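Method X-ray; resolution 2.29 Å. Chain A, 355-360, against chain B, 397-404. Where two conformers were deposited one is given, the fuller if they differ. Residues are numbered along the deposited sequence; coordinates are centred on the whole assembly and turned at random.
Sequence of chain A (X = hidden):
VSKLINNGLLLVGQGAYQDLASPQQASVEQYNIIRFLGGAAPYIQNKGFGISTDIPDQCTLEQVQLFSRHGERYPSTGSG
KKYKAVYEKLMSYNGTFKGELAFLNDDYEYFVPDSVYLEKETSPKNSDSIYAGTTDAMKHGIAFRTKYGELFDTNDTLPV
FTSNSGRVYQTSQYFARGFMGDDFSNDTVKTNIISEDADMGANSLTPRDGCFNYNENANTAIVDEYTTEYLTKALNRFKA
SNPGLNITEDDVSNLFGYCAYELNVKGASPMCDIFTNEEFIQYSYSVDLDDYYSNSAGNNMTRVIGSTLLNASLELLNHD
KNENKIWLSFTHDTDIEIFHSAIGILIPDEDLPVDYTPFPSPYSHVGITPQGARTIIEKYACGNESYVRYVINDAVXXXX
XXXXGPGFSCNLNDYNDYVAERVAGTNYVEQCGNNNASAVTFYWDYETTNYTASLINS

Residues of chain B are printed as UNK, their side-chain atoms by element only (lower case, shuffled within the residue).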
ATOM      1  N   ASP A 355     -13.419 -32.964 -11.628  1.00 29.01           N
ATOM      2  CA  ASP A 355     -12.603 -34.059 -11.111  1.00 30.06           C
ATOM      3  C   ASP A 355     -11.217 -33.565 -10.710  1.00 28.54           C
ATOM      4  O   ASP A 355     -10.385 -34.312 -10.232  1.00 27.91           O
ATOM      5  CB  ASP A 355     -12.556 -35.226 -12.123  1.00 31.69           C
ATOM      6  CG  ASP A 355     -11.935 -34.814 -13.468  1.00 36.64           C
ATOM      7  OD1 ASP A 355     -12.226 -33.686 -13.986  1.00 43.16           O
ATOM      8  OD2 ASP A 355     -11.133 -35.552 -14.089  1.00 42.66           O
ATOM      9  N   TYR A 356     -10.986 -32.269 -10.867  1.00 27.88           N
ATOM     10  CA  TYR A 356      -9.807 -31.648 -10.290  1.00 26.53           C
ATOM     11  C   TYR A 356     -10.090 -30.175 -10.089  1.00 25.47           C
ATOM     12  O   TYR A 356     -11.151 -29.709 -10.477  1.00 25.73           O
ATOM     13  CB  TYR A 356      -8.597 -31.860 -11.208  1.00 26.70           C
ATOM     14  CG  TYR A 356      -8.656 -31.045 -12.481  1.00 28.30           C
ATOM     15  CD1 TYR A 356      -7.879 -29.881 -12.626  1.00 27.04           C
ATOM     16  CD2 TYR A 356      -9.488 -31.432 -13.551  1.00 27.72           C
ATOM     17  CE1 TYR A 356      -7.938 -29.131 -13.808  1.00 28.74           C
ATOM     18  CE2 TYR A 356      -9.516 -30.706 -14.742  1.00 27.28           C
ATOM     19  CZ  TYR A 356      -8.757 -29.556 -14.856  1.00 28.78           C
ATOM     20  OH  TYR A 356      -8.793 -28.835 -16.028  1.00 30.92           O
ATOM     21  N   THR A 357      -9.140 -29.448  -9.496  1.00 24.14           N
ATOM     22  CA  THR A 357      -9.261 -28.009  -9.331  1.00 22.73           C
ATOM     23  C   THR A 357      -8.406 -27.320 -10.405  1.00 22.67           C
ATOM     24  O   THR A 357      -7.187 -27.452 -10.417  1.00 21.60           O
ATOM     25  CB  THR A 357      -8.830 -27.568  -7.915  1.00 22.38           C
ATOM     26  OG1 THR A 357      -9.504 -28.373  -6.947  1.00 21.88           O
ATOM     27  CG2 THR A 357      -9.270 -26.106  -7.606  1.00 19.43           C
ATOM     28  N   PRO A 358      -9.072 -26.630 -11.330  1.00 22.57           N
ATOM     29  CA  PRO A 358      -8.375 -25.855 -12.358  1.00 22.97           C
ATOM     30  C   PRO A 358      -7.824 -24.561 -11.780  1.00 23.14           C
ATOM     31  O   PRO A 358      -8.412 -23.992 -10.853  1.00 23.20           O
ATOM     32  CB  PRO A 358      -9.484 -25.538 -13.396  1.00 22.50           C
ATOM     33  CG  PRO A 358     -10.740 -25.543 -12.596  1.00 22.52           C
ATOM     34  CD  PRO A 358     -10.540 -26.572 -11.476  1.00 21.91           C
ATOM     35  N   PHE A 359      -6.732 -24.096 -12.375  1.00 23.38           N
ATOM     36  CA  PHE A 359      -6.126 -22.840 -12.048  1.00 23.89           C
ATOM     37  C   PHE A 359      -5.801 -22.146 -13.376  1.00 24.98           C
ATOM     38  O   PHE A 359      -5.011 -22.675 -14.187  1.00 25.98           O
ATOM     39  CB  PHE A 359      -4.858 -23.093 -11.219  1.00 23.90           C
ATOM     40  CG  PHE A 359      -5.136 -23.615  -9.855  1.00 22.65           C
ATOM     41  CD1 PHE A 359      -5.323 -22.734  -8.791  1.00 21.76           C
ATOM     42  CD2 PHE A 359      -5.240 -24.993  -9.629  1.00 22.20           C
ATOM     43  CE1 PHE A 359      -5.613 -23.218  -7.515  1.00 22.02           C
ATOM     44  CE2 PHE A 359      -5.530 -25.495  -8.356  1.00 20.50           C
ATOM     45  CZ  PHE A 359      -5.709 -24.609  -7.301  1.00 21.97           C
ATOM     46  N   PRO A 360      -6.421 -20.991 -13.632  1.00 25.06           N
ATOM     47  CA  PRO A 360      -7.395 -20.376 -12.714  1.00 25.02           C
ATOM     48  C   PRO A 360      -8.731 -21.096 -12.897  1.00 25.02           C
ATOM     49  O   PRO A 360      -8.824 -21.988 -13.715  1.00 25.56           O
ATOM     50  CB  PRO A 360      -7.490 -18.938 -13.243  1.00 25.06           C
ATOM     51  CG  PRO A 360      -7.376 -19.149 -14.800  1.00 25.02           C
ATOM     52  CD  PRO A 360      -6.270 -20.231 -14.890  1.00 24.43           C
TER
ATOM     53  N   UNK B 397       2.006 -22.437  -9.105  1.00 16.62           N
ATOM     54  CA  UNK B 397       1.289 -22.739 -10.336  1.00 16.62           C
ATOM     55  C   UNK B 397       1.020 -24.232 -10.377  1.00 18.50           C
ATOM     56  O   UNK B 397       1.904 -25.006 -10.716  1.00 19.25           O
ATOM     57  c   UNK B 397       2.126 -22.322 -11.584  1.00 15.66           C
ATOM     58  c   UNK B 397       2.628 -20.865 -11.445  1.00 14.22           C
ATOM     59  c   UNK B 397       1.515 -19.754 -11.510  1.00 13.10           C
ATOM     60  c   UNK B 397       1.325 -22.538 -12.862  1.00 12.13           C
ATOM     61  N   UNK B 398      -0.182 -24.653 -10.003  1.00 20.32           N
ATOM     62  CA  UNK B 398      -0.511 -26.104  -9.967  1.00 21.51           C
ATOM     63  C   UNK B 398      -0.446 -26.754 -11.351  1.00 23.04           C
ATOM     64  O   UNK B 398      -0.783 -26.122 -12.339  1.00 24.24           O
ATOM     65  c   UNK B 398      -1.947 -26.122  -9.465  1.00 20.71           C
ATOM     66  c   UNK B 398      -1.294 -23.807  -9.525  1.00 19.63           C
ATOM     67  c   UNK B 398      -2.079 -24.864  -8.755  1.00 20.81           C
ATOM     68  N   UNK B 399       0.009 -28.003 -11.411  1.00 24.16           N
ATOM     69  CA  UNK B 399       0.043 -28.757 -12.643  1.00 24.55           C
ATOM     70  C   UNK B 399      -1.414 -29.150 -12.822  1.00 26.06           C
ATOM     71  O   UNK B 399      -2.071 -29.560 -11.859  1.00 26.94           O
ATOM     72  c   UNK B 399       2.419 -29.606 -12.427  1.00 22.16           C
ATOM     73  c   UNK B 399       0.959 -29.999 -12.483  1.00 24.08           C
ATOM     74  c   UNK B 399       3.232 -30.453 -11.482  1.00 20.76           C
ATOM     75  c   UNK B 399       0.742 -31.013 -13.622  1.00 24.19           C
ATOM     76  N   UNK B 400      -1.929 -28.967 -14.027  1.00 27.07           N
ATOM     77  CA  UNK B 400      -3.310 -29.251 -14.338  1.00 28.55           C
ATOM     78  C   UNK B 400      -3.579 -30.726 -14.113  1.00 28.91           C
ATOM     79  O   UNK B 400      -2.846 -31.564 -14.651  1.00 28.67           O
ATOM     80  c   UNK B 400      -4.818 -28.988 -17.837  1.00 36.19           C
ATOM     81  c   UNK B 400      -4.890 -29.256 -16.350  1.00 31.50           C
ATOM     82  c   UNK B 400      -3.548 -28.898 -15.794  1.00 29.31           C
ATOM     83  n   UNK B 400      -7.046 -29.987 -18.166  1.00 41.86           N
ATOM     84  c   UNK B 400      -6.181 -28.818 -18.481  1.00 39.54           C
ATOM     85  N   UNK B 401      -4.590 -31.027 -13.289  1.00 29.08           N
ATOM     86  CA  UNK B 401      -4.982 -32.415 -12.970  1.00 29.47           C
ATOM     87  C   UNK B 401      -3.945 -33.175 -12.171  1.00 28.98           C
ATOM     88  O   UNK B 401      -4.092 -34.383 -12.002  1.00 29.28           O
ATOM     89  c   UNK B 401      -6.866 -33.693 -16.133  1.00 41.17           C
ATOM     90  n   UNK B 401      -8.717 -34.276 -17.812  1.00 46.53           N
ATOM     91  c   UNK B 401      -6.565 -32.756 -14.961  1.00 34.38           C
ATOM     92  c   UNK B 401      -8.008 -33.165 -17.038  1.00 43.47           C
ATOM     93  c   UNK B 401      -5.335 -33.230 -14.219  1.00 30.03           C
ATOM     94  N   UNK B 402      -2.897 -32.480 -11.712  1.00 27.92           N
ATOM     95  CA  UNK B 402      -1.982 -32.988 -10.689  1.00 27.00           C
ATOM     96  C   UNK B 402      -1.711 -31.975  -9.597  1.00 26.37           C
ATOM     97  O   UNK B 402      -0.561 -31.496  -9.413  1.00 25.48           O
ATOM     98  s   UNK B 402      -0.047 -34.853 -10.354  0.50 27.11           S
ATOM     99  c   UNK B 402      -0.639 -33.413 -11.249  1.00 27.47           C
ATOM    100  N   UNK B 403      -2.765 -31.679  -8.847  1.00 25.34           N
ATOM    101  CA  UNK B 403      -2.721 -30.604  -7.877  1.00 24.41           C
ATOM    102  C   UNK B 403      -3.524 -30.997  -6.650  1.00 24.31           C
ATOM    103  O   UNK B 403      -4.042 -30.108  -5.949  1.00 23.98           O
ATOM    104  c   UNK B 403      -3.275 -29.317  -8.488  1.00 23.89           C
ATOM    105  o   UNK B 403      -4.484 -29.544  -9.198  1.00 24.36           O
ATOM    106  N   UNK B 404      -3.611 -32.320  -6.405  1.00 23.48           N
ATOM    107  CA  UNK B 404      -4.373 -32.919  -5.291  1.00 23.78           C
ATOM    108  C   UNK B 404      -3.620 -32.980  -3.993  1.00 23.51           C
ATOM    109  O   UNK B 404      -4.235 -33.262  -2.955  1.00 24.77           O
ATOM    110  c   UNK B 404      -4.718 -34.374  -5.575  1.00 23.90           C
ATOM    111  o   UNK B 404      -5.869 -34.418  -6.348  1.00 26.88           O
TER
HETATM  112  O   HOH W   1      -5.074 -28.359 -11.485  1.00 18.90           O
HETATM  113  O   HOH W   2      -6.675 -30.784  -8.386  1.00 19.26           O

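Position 397 carries four side-chain carbons, forked at the first, with one arm two carbons long. The CA-to-CB bond points away from chain A. This branching identifies I397(B), whose CG2 is 6.4 Å from F359(A) CB.

At position 398 three carbons close a ring onto the backbone nitrogen, a pattern unique to proline. One ring carbon lies over a face of the F359(A) ring, and P398(B) makes its contact there: CG sits 3.3 Å from F359(A) CD2 and 3.4 Å from the ring centroid, 18° off the normal. Such a CH-pi contact lets the proline methylene pack closely against the aromatic face.

Position 399 again has four carbons forked at the first, with a two-carbon arm; its CA-to-CB bond points away from chain A, and the side chain makes no contact there; it is I399(B). Its carbonyl accepts a hydrogen bond from the backbone N of residue 402, 3.0 Å from I399(B) O, closing a type II beta turn.

Position 400 bears four carbons in a row ending in nitrogen, hence K400(B). Although its CA-to-CB bond runs sideways, the chain extends far enough for NZ to donate a hydrogen bond to Y356(A) OH at 3.0 Å.

The same unbranched pattern, four carbons and a terminal nitrogen, recurs at position 401, yet here the contact with chain A is made through a carbon. In K401(B), CG stands 3.5 Å from the centroid of the Y356(A) ring and only 12° off its normal, a CH-pi contact. The positive phi of 67° suits the third position of the turn.

Position 402 has one carbon followed by sulfur, which makes it C402(B). Its CA-to-CB bond points away from chain A, and the residue is bonded covalently to a group elsewhere in the structure.

One carbon and one oxygen at position 403 define S403(B). Its CA-to-CB bond points toward chain A, and OG lies 3.6 Å from T357(A) O and near the plane of the F359(A) ring, at its edge.

Position 404 also has one carbon and one oxygen, but in S404(B) the CA-to-CB bond runs sideways and OG remains 6.0 Å from D355(A) O, so it makes no contact.

The contact rests on two aromatic side chains, each covered on one face by aliphatic carbon: Y356(A) by K401(B), F359(A) by P398(B). Between them, S403(B) OG binds two waters, each at 2.6 Å. Water 1 donates to T357(A) O at 2.5 Å and accepts from K401(B) N at 3.3 Å; water 2 accepts from T357(A) N at 3.0 Å. Water thus links the backbone of T357(A) to chain B, while K400(B) adds the direct hydrogen bond at the tyrosine hydroxyl.

Chain B (397-404) IPIKKCSS
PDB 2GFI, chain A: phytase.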